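Local coordinates for protein UDP-4-amino-4,6-dideoxy-N-acetyl-beta-L-altrosamine transaminase (Helicobacter pylori, PDB 2FN6) that catalyses the pyridoxal phosphate-dependent amino transfer from glutamate to a UDP-linked 4-keto sugar, the second step in making pseudaminic acid for flagellin modification, at residues 60-65 and 202-207; 293-298 and 340-345; 308-313 and 362-367. One frame throughout, in Å; residues are numbered along the deposited sequence.

Contact 1 of 3, residues 60-65 and 202-207; sequences LLTLYR and EKMKLF
The apolar part of the contact turns on F207, whose ring reaches from helix 198-207 to T62 and R65 on helix 56-66. CG of F207 stands anti to its backbone N (chi1 -160°), which carries the ring across to the other helix. The methyl CG2 of T62 meets the rim of the ring near its plane, 3.4 Å from CD1. A beta-branched threonine suits this place: its methyl faces the phenyl group while OG1, on the other branch, hydrogen-bonds back to the carbonyl of A59. One turn away the sulfur of M204 lies over the helix backbone, with SD 4.1 Å from CA of L63 and 4.2 Å from L63 CD1; the unbranched thioether can lie along this buried surface, where M204 also touches L51.

The charged groups are held differently. R65 folds its chain at chi2 and chi3, bringing one face of the guanidinium over the tip of the phenylalanine, CZ of F207 lying 3.8 Å from R65 CZ. The two planes stand 82° apart, so the ring offers its edge to the flat cation. That leaves the nitrogens for other partners, and NH1 forms a salt bridge with E93 of the second subunit. K203 stretches its chain to the C-terminal end of helix 56-66, where NZ hydrogen-bonds the carbonyl of N66.

No hydrogen bond joins the two segments, whose axes pass 9.6 Å apart at 126°. This is helix-helix packing beside the mixed seven-stranded sheet of the large domain of a fold-type I pyridoxal phosphate enzyme, in part against the second subunit.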
ATOM      1  N   LEU A  60       5.659   1.355   8.808  1.00 40.32           N
ATOM      2  CA  LEU A  60       6.615   2.297   9.411  1.00 42.81           C
ATOM      3  C   LEU A  60       6.080   3.727   9.387  1.00 43.46           C
ATOM      4  O   LEU A  60       6.256   4.474  10.351  1.00 44.73           O
ATOM      5  CB  LEU A  60       7.968   2.275   8.690  1.00 41.93           C
ATOM      6  CG  LEU A  60       9.004   1.219   9.062  1.00 49.91           C
ATOM      7  CD1 LEU A  60       9.800   0.724   7.820  1.00 49.06           C
ATOM      8  CD2 LEU A  60       9.938   1.746  10.138  1.00 49.03           C
ATOM      9  N   LEU A  61       5.447   4.107   8.283  1.00 41.37           N
ATOM     10  CA  LEU A  61       4.936   5.457   8.153  1.00 41.61           C
ATOM     11  C   LEU A  61       3.784   5.688   9.116  1.00 43.86           C
ATOM     12  O   LEU A  61       3.681   6.753   9.733  1.00 44.16           O
ATOM     13  CB  LEU A  61       4.477   5.727   6.728  1.00 39.67           C
ATOM     14  CG  LEU A  61       3.911   7.109   6.428  1.00 39.80           C
ATOM     15  CD1 LEU A  61       5.006   8.173   6.400  1.00 41.72           C
ATOM     16  CD2 LEU A  61       3.142   7.107   5.127  1.00 41.05           C
ATOM     17  N   THR A  62       2.908   4.699   9.250  1.00 44.94           N
ATOM     18  CA  THR A  62       1.727   4.921  10.053  1.00 49.01           C
ATOM     19  C   THR A  62       2.160   5.064  11.518  1.00 49.00           C
ATOM     20  O   THR A  62       1.682   5.942  12.218  1.00 51.09           O
ATOM     21  CB  THR A  62       0.663   3.835   9.853  1.00 49.34           C
ATOM     22  OG1 THR A  62       1.173   2.597  10.341  1.00 57.72           O
ATOM     23  CG2 THR A  62       0.322   3.683   8.371  1.00 43.84           C
ATOM     24  N   LEU A  63       3.100   4.226  11.940  1.00 47.16           N
ATOM     25  CA  LEU A  63       3.747   4.347  13.236  1.00 47.09           C
ATOM     26  C   LEU A  63       4.448   5.697  13.463  1.00 49.19           C
ATOM     27  O   LEU A  63       4.234   6.353  14.493  1.00 50.04           O
ATOM     28  CB  LEU A  63       4.748   3.208  13.441  1.00 44.84           C
ATOM     29  CG  LEU A  63       5.481   3.226  14.780  1.00 43.70           C
ATOM     30  CD1 LEU A  63       4.480   3.353  15.955  1.00 42.27           C
ATOM     31  CD2 LEU A  63       6.356   1.999  14.908  1.00 41.78           C
ATOM     32  N   TYR A  64       5.295   6.104  12.521  1.00 49.63           N
ATOM     33  CA  TYR A  64       6.021   7.368  12.662  1.00 48.58           C
ATOM     34  C   TYR A  64       5.071   8.540  12.786  1.00 48.95           C
ATOM     35  O   TYR A  64       5.360   9.487  13.520  1.00 51.04           O
ATOM     36  CB  TYR A  64       6.979   7.620  11.493  1.00 45.50           C
ATOM     37  CG  TYR A  64       8.221   6.764  11.471  1.00 42.71           C
ATOM     38  CD1 TYR A  64       8.984   6.671  10.313  1.00 41.43           C
ATOM     39  CD2 TYR A  64       8.639   6.051  12.599  1.00 41.89           C
ATOM     40  CE1 TYR A  64      10.130   5.896  10.264  1.00 42.50           C
ATOM     41  CE2 TYR A  64       9.790   5.266  12.562  1.00 42.33           C
ATOM     42  CZ  TYR A  64      10.530   5.189  11.384  1.00 42.47           C
ATOM     43  OH  TYR A  64      11.678   4.425  11.318  1.00 42.90           O
ATOM     44  N   ARG A  65       3.947   8.477  12.073  1.00 47.75           N
ATOM     45  CA  ARG A  65       2.992   9.585  12.038  1.00 47.98           C
ATOM     46  C   ARG A  65       2.119   9.637  13.274  1.00 49.95           C
ATOM     47  O   ARG A  65       1.550  10.678  13.574  1.00 50.65           O
ATOM     48  CB  ARG A  65       2.102   9.522  10.786  1.00 45.88           C
ATOM     49  CG  ARG A  65       2.823   9.862   9.497  1.00 45.98           C
ATOM     50  CD  ARG A  65       3.072  11.375   9.333  1.00 46.43           C
ATOM     51  NE  ARG A  65       1.816  12.097   9.153  1.00 49.65           N
ATOM     52  CZ  ARG A  65       1.152  12.185   8.002  1.00 51.93           C
ATOM     53  NH1 ARG A  65       1.624  11.602   6.910  1.00 54.61           N
ATOM     54  NH2 ARG A  65       0.012  12.858   7.940  1.00 49.97           N
ATOM     55  N   GLU A 202      -5.573   1.832  17.852  1.00 52.36           N
ATOM     56  CA  GLU A 202      -6.808   2.397  17.290  1.00 50.55           C
ATOM     57  C   GLU A 202      -6.577   3.629  16.425  1.00 50.94           C
ATOM     58  O   GLU A 202      -7.367   3.935  15.528  1.00 51.86           O
ATOM     59  CB  GLU A 202      -7.804   2.754  18.406  1.00 50.68           C
ATOM     60  CG  GLU A 202      -8.310   1.587  19.262  1.00 48.19           C
ATOM     61  CD  GLU A 202      -9.263   0.658  18.518  1.00 55.70           C
ATOM     62  OE1 GLU A 202      -9.879   1.086  17.505  1.00 59.60           O
ATOM     63  OE2 GLU A 202      -9.393  -0.511  18.953  1.00 56.90           O
ATOM     64  N   LYS A 203      -5.501   4.345  16.709  1.00 51.34           N
ATOM     65  CA  LYS A 203      -5.194   5.573  15.995  1.00 50.94           C
ATOM     66  C   LYS A 203      -4.580   5.218  14.648  1.00 49.79           C
ATOM     67  O   LYS A 203      -4.880   5.852  13.617  1.00 49.59           O
ATOM     68  CB  LYS A 203      -4.234   6.429  16.823  1.00 51.47           C
ATOM     69  CG  LYS A 203      -4.191   7.896  16.470  1.00 54.01           C
ATOM     70  CD  LYS A 203      -3.055   8.567  17.236  1.00 58.91           C
ATOM     71  CE  LYS A 203      -2.735   9.942  16.677  1.00 61.67           C
ATOM     72  NZ  LYS A 203      -1.328  10.353  16.974  1.00 63.84           N
ATOM     73  N   MET A 204      -3.732   4.195  14.641  1.00 47.54           N
ATOM     74  CA  MET A 204      -3.106   3.819  13.385  1.00 46.09           C
ATOM     75  C   MET A 204      -3.959   2.847  12.581  1.00 47.05           C
ATOM     76  O   MET A 204      -3.686   2.593  11.414  1.00 49.12           O
ATOM     77  CB  MET A 204      -1.616   3.445  13.521  1.00 44.70           C
ATOM     78  CG  MET A 204      -1.245   2.431  14.556  1.00 45.78           C
ATOM     79  SD  MET A 204       0.553   2.257  14.758  1.00 45.82           S
ATOM     80  CE  MET A 204       0.502   0.913  15.935  1.00 43.98           C
ATOM     81  N   LYS A 205      -5.051   2.385  13.188  1.00 46.75           N
ATOM     82  CA  LYS A 205      -6.102   1.654  12.484  1.00 45.89           C
ATOM     83  C   LYS A 205      -6.873   2.555  11.514  1.00 47.76           C
ATOM     84  O   LYS A 205      -7.297   2.113  10.438  1.00 49.24           O
ATOM     85  CB  LYS A 205      -7.056   1.030  13.498  1.00 45.22           C
ATOM     86  CG  LYS A 205      -8.226   0.250  12.916  1.00 45.19           C
ATOM     87  CD  LYS A 205      -8.688  -0.832  13.891  1.00 48.49           C
ATOM     88  CE  LYS A 205      -9.802  -1.692  13.295  1.00 55.10           C
ATOM     89  NZ  LYS A 205     -10.110  -2.894  14.129  1.00 56.89           N
ATOM     90  N   LEU A 206      -7.055   3.817  11.902  1.00 46.69           N
ATOM     91  CA  LEU A 206      -7.821   4.767  11.103  1.00 43.08           C
ATOM     92  C   LEU A 206      -6.921   5.426  10.067  1.00 42.22           C
ATOM     93  O   LEU A 206      -7.345   5.763   8.966  1.00 42.24           O
ATOM     94  CB  LEU A 206      -8.472   5.824  12.008  1.00 43.09           C
ATOM     95  CG  LEU A 206      -9.408   5.340  13.121  1.00 43.40           C
ATOM     96  CD1 LEU A 206      -9.730   6.480  14.122  1.00 38.63           C
ATOM     97  CD2 LEU A 206     -10.680   4.692  12.547  1.00 36.60           C
ATOM     98  N   PHE A 207      -5.660   5.597  10.422  1.00 42.48           N
ATOM     99  CA  PHE A 207      -4.692   6.081   9.471  1.00 43.79           C
ATOM    100  C   PHE A 207      -4.617   5.111   8.286  1.00 45.96           C
ATOM    101  O   PHE A 207      -4.539   5.524   7.120  1.00 47.11           O
ATOM    102  CB  PHE A 207      -3.330   6.197  10.129  1.00 40.79           C
ATOM    103  CG  PHE A 207      -2.402   7.109   9.405  1.00 39.56           C
ATOM    104  CD1 PHE A 207      -1.403   6.595   8.587  1.00 36.70           C
ATOM    105  CD2 PHE A 207      -2.532   8.487   9.526  1.00 39.50           C
ATOM    106  CE1 PHE A 207      -0.531   7.438   7.908  1.00 35.32           C
ATOM    107  CE2 PHE A 207      -1.676   9.353   8.834  1.00 41.96           C
ATOM    108  CZ  PHE A 207      -0.671   8.827   8.024  1.00 38.48           C
TER

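Contact 2 of 3, residues 293-298 and 340-345; sequences KFFTCK and FYHAEI
The junction where helix 335-343 passes directly into strand 344-347, in the small C-terminal domain, is where K298 and F295 meet H342, A343 and E344. The strand forms an edge of a three-stranded antiparallel sheet, and K298 opens helix 298-307, which follows the loop from the central strand 286-290.

K298 is buried, yet its ammonium group is supplied with backbone oxygens. K298 NZ donates to H342 O at 2.8 Å and to E344 O at 3.0 Å. A third carbonyl oxygen, Y341 O, lies 3.0 Å from K298 NZ. The approach to H342 is from above its carbonyl plane, with a C=O...N angle of only 105°; that to E344 is more open at 135° and tilted from the plane. A lysine fits here because a long chain, bent at chi2, chi3 and chi4, can bring a positive charge to the C-terminal end of a helix, where the partly negative carbonyls would probably stabilise it. Its methylene CE packs on CG1 of I345, 3.8 Å away.

F295 packs against the last turn of helix 335-343. With CG anti to its own carbonyl carbon (chi1 -73°), the ring swings over H342, whose CB sits above one face in a CH-pi contact, 3.8 Å from the centroid. The imidazole itself is turned off at an oblique angle. The small A343 lets the phenyl ring come close, its methyl CB lying 3.7 Å from CE2 of F295.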
ATOM      1  N   LYS A 293      41.937  -6.742   4.424  1.00 53.10           N
ATOM      2  CA  LYS A 293      42.730  -7.006   3.222  1.00 53.10           C
ATOM      3  C   LYS A 293      41.901  -7.154   1.941  1.00 53.58           C
ATOM      4  O   LYS A 293      42.402  -6.876   0.844  1.00 53.59           O
ATOM      5  CB  LYS A 293      43.632  -8.231   3.424  1.00 52.98           C
ATOM      6  CG  LYS A 293      42.909  -9.444   4.004  1.00 54.41           C
ATOM      7  CD  LYS A 293      43.838 -10.380   4.763  1.00 53.53           C
ATOM      8  CE  LYS A 293      44.460 -11.417   3.844  1.00 53.22           C
ATOM      9  NZ  LYS A 293      44.507 -12.739   4.516  1.00 51.84           N
ATOM     10  N   PHE A 294      40.644  -7.578   2.081  1.00 52.22           N
ATOM     11  CA  PHE A 294      39.774  -7.813   0.923  1.00 50.02           C
ATOM     12  C   PHE A 294      38.925  -6.606   0.519  1.00 49.59           C
ATOM     13  O   PHE A 294      38.307  -6.631  -0.534  1.00 49.73           O
ATOM     14  CB  PHE A 294      38.868  -9.037   1.139  1.00 49.94           C
ATOM     15  CG  PHE A 294      39.615 -10.338   1.245  1.00 51.25           C
ATOM     16  CD1 PHE A 294      40.226 -10.899   0.130  1.00 48.60           C
ATOM     17  CD2 PHE A 294      39.706 -11.003   2.472  1.00 53.52           C
ATOM     18  CE1 PHE A 294      40.922 -12.103   0.225  1.00 51.63           C
ATOM     19  CE2 PHE A 294      40.395 -12.209   2.587  1.00 51.61           C
ATOM     20  CZ  PHE A 294      41.008 -12.761   1.456  1.00 53.03           C
ATOM     21  N   PHE A 295      38.900  -5.550   1.328  1.00 48.66           N
ATOM     22  CA  PHE A 295      38.025  -4.398   1.044  1.00 49.69           C
ATOM     23  C   PHE A 295      38.109  -3.858  -0.407  1.00 52.57           C
ATOM     24  O   PHE A 295      37.082  -3.568  -1.027  1.00 54.46           O
ATOM     25  CB  PHE A 295      38.245  -3.271   2.065  1.00 46.72           C
ATOM     26  CG  PHE A 295      37.686  -3.557   3.451  1.00 45.22           C
ATOM     27  CD1 PHE A 295      37.615  -2.532   4.402  1.00 47.18           C
ATOM     28  CD2 PHE A 295      37.234  -4.829   3.811  1.00 42.82           C
ATOM     29  CE1 PHE A 295      37.105  -2.767   5.691  1.00 45.68           C
ATOM     30  CE2 PHE A 295      36.724  -5.079   5.100  1.00 43.40           C
ATOM     31  CZ  PHE A 295      36.656  -4.044   6.040  1.00 43.61           C
ATOM     32  N   THR A 296      39.319  -3.745  -0.950  1.00 54.38           N
ATOM     33  CA  THR A 296      39.504  -3.218  -2.311  1.00 56.16           C
ATOM     34  C   THR A 296      39.245  -4.286  -3.387  1.00 57.05           C
ATOM     35  O   THR A 296      39.403  -4.037  -4.578  1.00 58.10           O
ATOM     36  CB  THR A 296      40.923  -2.600  -2.522  1.00 55.69           C
ATOM     37  OG1 THR A 296      41.914  -3.633  -2.469  1.00 50.11           O
ATOM     38  CG2 THR A 296      41.232  -1.528  -1.470  1.00 55.84           C
ATOM     39  N   CYS A 297      38.851  -5.476  -2.957  1.00 56.92           N
ATOM     40  CA  CYS A 297      38.440  -6.532  -3.877  1.00 57.80           C
ATOM     41  C   CYS A 297      36.930  -6.756  -3.947  1.00 54.36           C
ATOM     42  O   CYS A 297      36.494  -7.554  -4.771  1.00 53.13           O
ATOM     43  CB  CYS A 297      39.089  -7.859  -3.482  1.00 60.37           C
ATOM     44  SG  CYS A 297      40.760  -8.032  -4.022  1.00 69.93           S
ATOM     45  N   LYS A 298      36.149  -6.083  -3.088  1.00 52.27           N
ATOM     46  CA  LYS A 298      34.699  -6.362  -2.934  1.00 51.11           C
ATOM     47  C   LYS A 298      34.027  -6.748  -4.239  1.00 50.22           C
ATOM     48  O   LYS A 298      33.681  -7.919  -4.442  1.00 49.33           O
ATOM     49  CB  LYS A 298      33.949  -5.174  -2.325  1.00 50.80           C
ATOM     50  CG  LYS A 298      33.313  -5.399  -0.947  1.00 51.57           C
ATOM     51  CD  LYS A 298      32.456  -6.669  -0.859  1.00 53.12           C
ATOM     52  CE  LYS A 298      31.124  -6.454  -0.118  1.00 49.90           C
ATOM     53  NZ  LYS A 298      31.158  -5.500   1.034  1.00 50.00           N
ATOM     54  N   PHE A 340      31.758  -1.875   8.270  1.00 47.30           N
ATOM     55  CA  PHE A 340      30.792  -2.960   8.173  1.00 45.41           C
ATOM     56  C   PHE A 340      30.297  -3.129   6.732  1.00 46.01           C
ATOM     57  O   PHE A 340      30.287  -4.241   6.187  1.00 44.34           O
ATOM     58  CB  PHE A 340      29.621  -2.707   9.124  1.00 45.43           C
ATOM     59  CG  PHE A 340      28.637  -3.829   9.174  1.00 44.09           C
ATOM     60  CD1 PHE A 340      28.800  -4.865  10.085  1.00 40.04           C
ATOM     61  CD2 PHE A 340      27.549  -3.855   8.301  1.00 41.85           C
ATOM     62  CE1 PHE A 340      27.894  -5.910  10.132  1.00 44.17           C
ATOM     63  CE2 PHE A 340      26.634  -4.898   8.331  1.00 42.41           C
ATOM     64  CZ  PHE A 340      26.806  -5.937   9.248  1.00 44.45           C
ATOM     65  N   TYR A 341      29.906  -2.013   6.117  1.00 48.28           N
ATOM     66  CA  TYR A 341      29.508  -2.001   4.714  1.00 50.01           C
ATOM     67  C   TYR A 341      30.579  -2.611   3.822  1.00 49.48           C
ATOM     68  O   TYR A 341      30.257  -3.432   2.954  1.00 50.56           O
ATOM     69  CB  TYR A 341      29.134  -0.586   4.250  1.00 52.80           C
ATOM     70  CG  TYR A 341      28.786  -0.455   2.771  1.00 56.46           C
ATOM     71  CD1 TYR A 341      27.844  -1.304   2.165  1.00 60.34           C
ATOM     72  CD2 TYR A 341      29.381   0.532   1.980  1.00 55.73           C
ATOM     73  CE1 TYR A 341      27.517  -1.180   0.811  1.00 56.66           C
ATOM     74  CE2 TYR A 341      29.058   0.660   0.626  1.00 56.02           C
ATOM     75  CZ  TYR A 341      28.129  -0.196   0.051  1.00 56.28           C
ATOM     76  OH  TYR A 341      27.804  -0.064  -1.282  1.00 57.47           O
ATOM     77  N   HIS A 342      31.846  -2.247   4.041  1.00 47.93           N
ATOM     78  CA  HIS A 342      32.902  -2.730   3.147  1.00 47.04           C
ATOM     79  C   HIS A 342      33.126  -4.209   3.378  1.00 46.32           C
ATOM     80  O   HIS A 342      33.491  -4.928   2.448  1.00 47.07           O
ATOM     81  CB  HIS A 342      34.214  -1.929   3.265  1.00 47.99           C
ATOM     82  CG  HIS A 342      34.087  -0.483   2.883  1.00 50.96           C
ATOM     83  ND1 HIS A 342      34.670   0.531   3.611  1.00 55.19           N
ATOM     84  CD2 HIS A 342      33.431   0.120   1.861  1.00 53.41           C
ATOM     85  CE1 HIS A 342      34.392   1.696   3.048  1.00 53.82           C
ATOM     86  NE2 HIS A 342      33.637   1.474   1.988  1.00 54.42           N
ATOM     87  N   ALA A 343      32.842  -4.665   4.599  1.00 43.44           N
ATOM     88  CA  ALA A 343      33.054  -6.063   4.980  1.00 44.28           C
ATOM     89  C   ALA A 343      31.887  -7.017   4.679  1.00 46.21           C
ATOM     90  O   ALA A 343      32.121  -8.197   4.403  1.00 46.99           O
ATOM     91  CB  ALA A 343      33.431  -6.163   6.464  1.00 41.81           C
ATOM     92  N   GLU A 344      30.647  -6.527   4.744  1.00 45.30           N
ATOM     93  CA  GLU A 344      29.475  -7.425   4.739  1.00 44.14           C
ATOM     94  C   GLU A 344      29.148  -8.042   3.384  1.00 44.59           C
ATOM     95  O   GLU A 344      29.151  -7.356   2.360  1.00 45.75           O
ATOM     96  CB  GLU A 344      28.230  -6.720   5.304  1.00 42.34           C
ATOM     97  CG  GLU A 344      27.136  -7.659   5.819  1.00 41.57           C
ATOM     98  CD  GLU A 344      26.194  -8.213   4.733  1.00 39.95           C
ATOM     99  OE1 GLU A 344      26.051  -7.594   3.667  1.00 43.28           O
ATOM    100  OE2 GLU A 344      25.575  -9.273   4.950  1.00 40.41           O
ATOM    101  N   ILE A 345      28.854  -9.344   3.410  1.00 45.24           N
ATOM    102  CA  ILE A 345      28.259 -10.089   2.286  1.00 43.67           C
ATOM    103  C   ILE A 345      27.182 -11.038   2.839  1.00 43.90           C
ATOM    104  O   ILE A 345      27.466 -11.842   3.749  1.00 42.94           O
ATOM    105  CB  ILE A 345      29.311 -10.927   1.522  1.00 42.88           C
ATOM    106  CG1 ILE A 345      30.384 -10.023   0.915  1.00 40.46           C
ATOM    107  CG2 ILE A 345      28.652 -11.775   0.426  1.00 41.54           C
ATOM    108  CD1 ILE A 345      31.510 -10.790   0.310  1.00 38.25           C
TER

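Contact 3 of 3, residues 308-313 and 362-367; sequences RGILAQ and AHSVLK
R308, at the exit of helix 298-307, reaches across to S364 and K367 of helix 355-370. Its chain runs out nearly extended, then bends at chi3 and lays the guanidinium against S364 and K367. NH1 gives S364 OG a weak hydrogen bond, 3.2 Å long with an angle of only 132° at the hydrogen. A chi1 of 169° turns OG of S364 away from its own backbone N and out to the arginine. One face of the guanidinium looks onto the carbonyl O of S364 and onto CB of K367, the latter 3.4 Å from NH2. K367 crosses R308 at about a right angle, offering methylenes, while its extended chain carries NZ away, leaving it 5.3 Å from R308 NH2; like charges at this exposed place would be expected to stay apart.

G309 then ends the preceding helix in a Schellman motif, with positive phi (95°), a conformation that glycine adopts readily. This turn delivers the chain into the short strand 310-311, which pairs in parallel with strand 4-5 near the N-terminus through F4, and it sets the strand beside helix 355-370 in the small domain of this aminotransferase fold.

I310 points toward helix 355-370. Its CD1 lies 3.3 Å from S364 OG and 3.9 Å from S364 CB. I310 is buried and also touches L305 and P348, which suits a branched apolar side chain; V365 packs on L305 as well. Further on, Q313, a substrate-binding residue, hydrogen-bonds through NE2 to the carbonyl of F217 of the second subunit.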
ATOM      1  N   ARG A 308      29.851 -18.012 -10.071  1.00 55.35           N
ATOM      2  CA  ARG A 308      29.727 -19.385  -9.576  1.00 54.17           C
ATOM      3  C   ARG A 308      28.264 -19.761  -9.233  1.00 53.76           C
ATOM      4  O   ARG A 308      27.987 -20.889  -8.797  1.00 52.68           O
ATOM      5  CB  ARG A 308      30.639 -19.612  -8.368  1.00 54.72           C
ATOM      6  CG  ARG A 308      32.116 -19.422  -8.646  1.00 56.14           C
ATOM      7  CD  ARG A 308      32.930 -19.402  -7.350  1.00 59.41           C
ATOM      8  NE  ARG A 308      34.272 -19.970  -7.525  1.00 62.79           N
ATOM      9  CZ  ARG A 308      34.550 -21.277  -7.479  1.00 65.95           C
ATOM     10  NH1 ARG A 308      33.584 -22.172  -7.258  1.00 66.89           N
ATOM     11  NH2 ARG A 308      35.798 -21.699  -7.662  1.00 63.84           N
ATOM     12  N   GLY A 309      27.341 -18.817  -9.425  1.00 51.91           N
ATOM     13  CA  GLY A 309      25.911 -19.046  -9.163  1.00 51.92           C
ATOM     14  C   GLY A 309      25.418 -18.617  -7.784  1.00 50.35           C
ATOM     15  O   GLY A 309      24.285 -18.909  -7.387  1.00 51.05           O
ATOM     16  N   ILE A 310      26.269 -17.918  -7.048  1.00 46.56           N
ATOM     17  CA  ILE A 310      25.913 -17.473  -5.728  1.00 45.49           C
ATOM     18  C   ILE A 310      25.567 -15.983  -5.776  1.00 44.97           C
ATOM     19  O   ILE A 310      26.452 -15.133  -5.792  1.00 46.19           O
ATOM     20  CB  ILE A 310      27.059 -17.782  -4.766  1.00 45.34           C
ATOM     21  CG1 ILE A 310      27.382 -19.275  -4.855  1.00 44.93           C
ATOM     22  CG2 ILE A 310      26.684 -17.382  -3.353  1.00 46.92           C
ATOM     23  CD1 ILE A 310      28.754 -19.623  -4.375  1.00 51.72           C
ATOM     24  N   LEU A 311      24.278 -15.669  -5.836  1.00 43.83           N
ATOM     25  CA  LEU A 311      23.859 -14.275  -5.985  1.00 44.97           C
ATOM     26  C   LEU A 311      23.854 -13.570  -4.629  1.00 45.49           C
ATOM     27  O   LEU A 311      22.797 -13.307  -4.024  1.00 44.86           O
ATOM     28  CB  LEU A 311      22.505 -14.149  -6.704  1.00 47.29           C
ATOM     29  CG  LEU A 311      22.204 -15.054  -7.911  1.00 54.16           C
ATOM     30  CD1 LEU A 311      20.742 -14.903  -8.370  1.00 54.01           C
ATOM     31  CD2 LEU A 311      23.193 -14.846  -9.076  1.00 56.64           C
ATOM     32  N   ALA A 312      25.066 -13.282  -4.164  1.00 44.39           N
ATOM     33  CA  ALA A 312      25.294 -12.643  -2.898  1.00 43.24           C
ATOM     34  C   ALA A 312      24.846 -11.207  -3.011  1.00 44.48           C
ATOM     35  O   ALA A 312      24.945 -10.614  -4.083  1.00 45.25           O
ATOM     36  CB  ALA A 312      26.753 -12.706  -2.563  1.00 42.53           C
ATOM     37  N   GLN A 313      24.333 -10.659  -1.911  1.00 44.59           N
ATOM     38  CA  GLN A 313      24.008  -9.241  -1.840  1.00 44.30           C
ATOM     39  C   GLN A 313      24.777  -8.600  -0.701  1.00 42.46           C
ATOM     40  O   GLN A 313      25.567  -9.259  -0.048  1.00 44.68           O
ATOM     41  CB  GLN A 313      22.498  -9.030  -1.672  1.00 45.71           C
ATOM     42  CG  GLN A 313      21.754  -8.759  -2.968  1.00 52.53           C
ATOM     43  CD  GLN A 313      22.114  -7.410  -3.600  1.00 62.93           C
ATOM     44  OE1 GLN A 313      23.066  -6.727  -3.176  1.00 65.45           O
ATOM     45  NE2 GLN A 313      21.351  -7.019  -4.619  1.00 62.77           N
ATOM     46  N   ALA A 362      29.031 -23.160   0.429  1.00 47.14           N
ATOM     47  CA  ALA A 362      30.084 -22.855   1.407  1.00 46.80           C
ATOM     48  C   ALA A 362      31.489 -23.141   0.859  1.00 45.66           C
ATOM     49  O   ALA A 362      32.345 -22.253   0.859  1.00 42.55           O
ATOM     50  CB  ALA A 362      29.839 -23.602   2.720  1.00 45.71           C
ATOM     51  N   HIS A 363      31.705 -24.368   0.376  1.00 47.53           N
ATOM     52  CA  HIS A 363      32.979 -24.760  -0.239  1.00 50.95           C
ATOM     53  C   HIS A 363      33.349 -23.816  -1.374  1.00 51.47           C
ATOM     54  O   HIS A 363      34.512 -23.442  -1.515  1.00 53.01           O
ATOM     55  CB  HIS A 363      32.956 -26.224  -0.729  1.00 52.99           C
ATOM     56  CG  HIS A 363      32.964 -27.236   0.382  1.00 58.32           C
ATOM     57  ND1 HIS A 363      33.960 -27.292   1.337  1.00 61.24           N
ATOM     58  CD2 HIS A 363      32.093 -28.227   0.692  1.00 61.69           C
ATOM     59  CE1 HIS A 363      33.702 -28.270   2.187  1.00 61.47           C
ATOM     60  NE2 HIS A 363      32.573 -28.853   1.819  1.00 63.88           N
ATOM     61  N   SER A 364      32.343 -23.409  -2.145  1.00 51.19           N
ATOM     62  CA  SER A 364      32.516 -22.493  -3.269  1.00 50.47           C
ATOM     63  C   SER A 364      32.862 -21.051  -2.853  1.00 50.31           C
ATOM     64  O   SER A 364      33.672 -20.397  -3.516  1.00 52.89           O
ATOM     65  CB  SER A 364      31.293 -22.563  -4.185  1.00 50.98           C
ATOM     66  OG  SER A 364      31.291 -21.530  -5.139  1.00 55.96           O
ATOM     67  N   VAL A 365      32.258 -20.553  -1.771  1.00 47.57           N
ATOM     68  CA  VAL A 365      32.669 -19.272  -1.189  1.00 45.80           C
ATOM     69  C   VAL A 365      34.166 -19.321  -0.836  1.00 46.91           C
ATOM     70  O   VAL A 365      34.920 -18.385  -1.117  1.00 48.76           O
ATOM     71  CB  VAL A 365      31.835 -18.901   0.079  1.00 44.08           C
ATOM     72  CG1 VAL A 365      32.411 -17.690   0.767  1.00 39.66           C
ATOM     73  CG2 VAL A 365      30.390 -18.632  -0.283  1.00 41.58           C
ATOM     74  N   LEU A 366      34.582 -20.427  -0.232  1.00 46.37           N
ATOM     75  CA  LEU A 366      35.973 -20.618   0.168  1.00 48.18           C
ATOM     76  C   LEU A 366      36.942 -20.572  -1.032  1.00 48.87           C
ATOM     77  O   LEU A 366      37.926 -19.835  -1.001  1.00 48.88           O
ATOM     78  CB  LEU A 366      36.137 -21.900   1.021  1.00 46.32           C
ATOM     79  CG  LEU A 366      35.528 -21.880   2.438  1.00 44.96           C
ATOM     80  CD1 LEU A 366      35.923 -23.108   3.228  1.00 47.34           C
ATOM     81  CD2 LEU A 366      35.915 -20.620   3.236  1.00 42.49           C
ATOM     82  N   LYS A 367      36.633 -21.322  -2.091  1.00 50.10           N
ATOM     83  CA  LYS A 367      37.406 -21.271  -3.335  1.00 53.56           C
ATOM     84  C   LYS A 367      37.543 -19.837  -3.850  1.00 54.19           C
ATOM     85  O   LYS A 367      38.636 -19.414  -4.241  1.00 56.73           O
ATOM     86  CB  LYS A 367      36.789 -22.165  -4.418  1.00 54.10           C
ATOM     87  CG  LYS A 367      37.057 -23.656  -4.235  1.00 55.59           C
ATOM     88  CD  LYS A 367      36.765 -24.461  -5.511  1.00 57.57           C
ATOM     89  CE  LYS A 367      36.993 -25.967  -5.287  1.00 61.36           C
ATOM     90  NZ  LYS A 367      36.673 -26.789  -6.504  1.00 65.29           N
TER

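Contact 1 is the buried one, set in the large domain on the other side of the chain's centre from contacts 2 and 3, its centre about 38 and 41 Å from theirs. Contacts 2 and 3 are only partly buried, lie about 15 Å apart centre to centre, and touch where CG2 of I345 packs 3.7 Å from CB of A312. They share the small domain: helix 298-307 begins in contact 2 and ends just before G309 in contact 3, and strand 344-347 leads on to helix 355-370. The chemistry differs across the three: helix packing with an arginine face on a phenyl edge in contact 1, a lysine on backbone carbonyls in contact 2, an arginine weakly bound to a serine in contact 3.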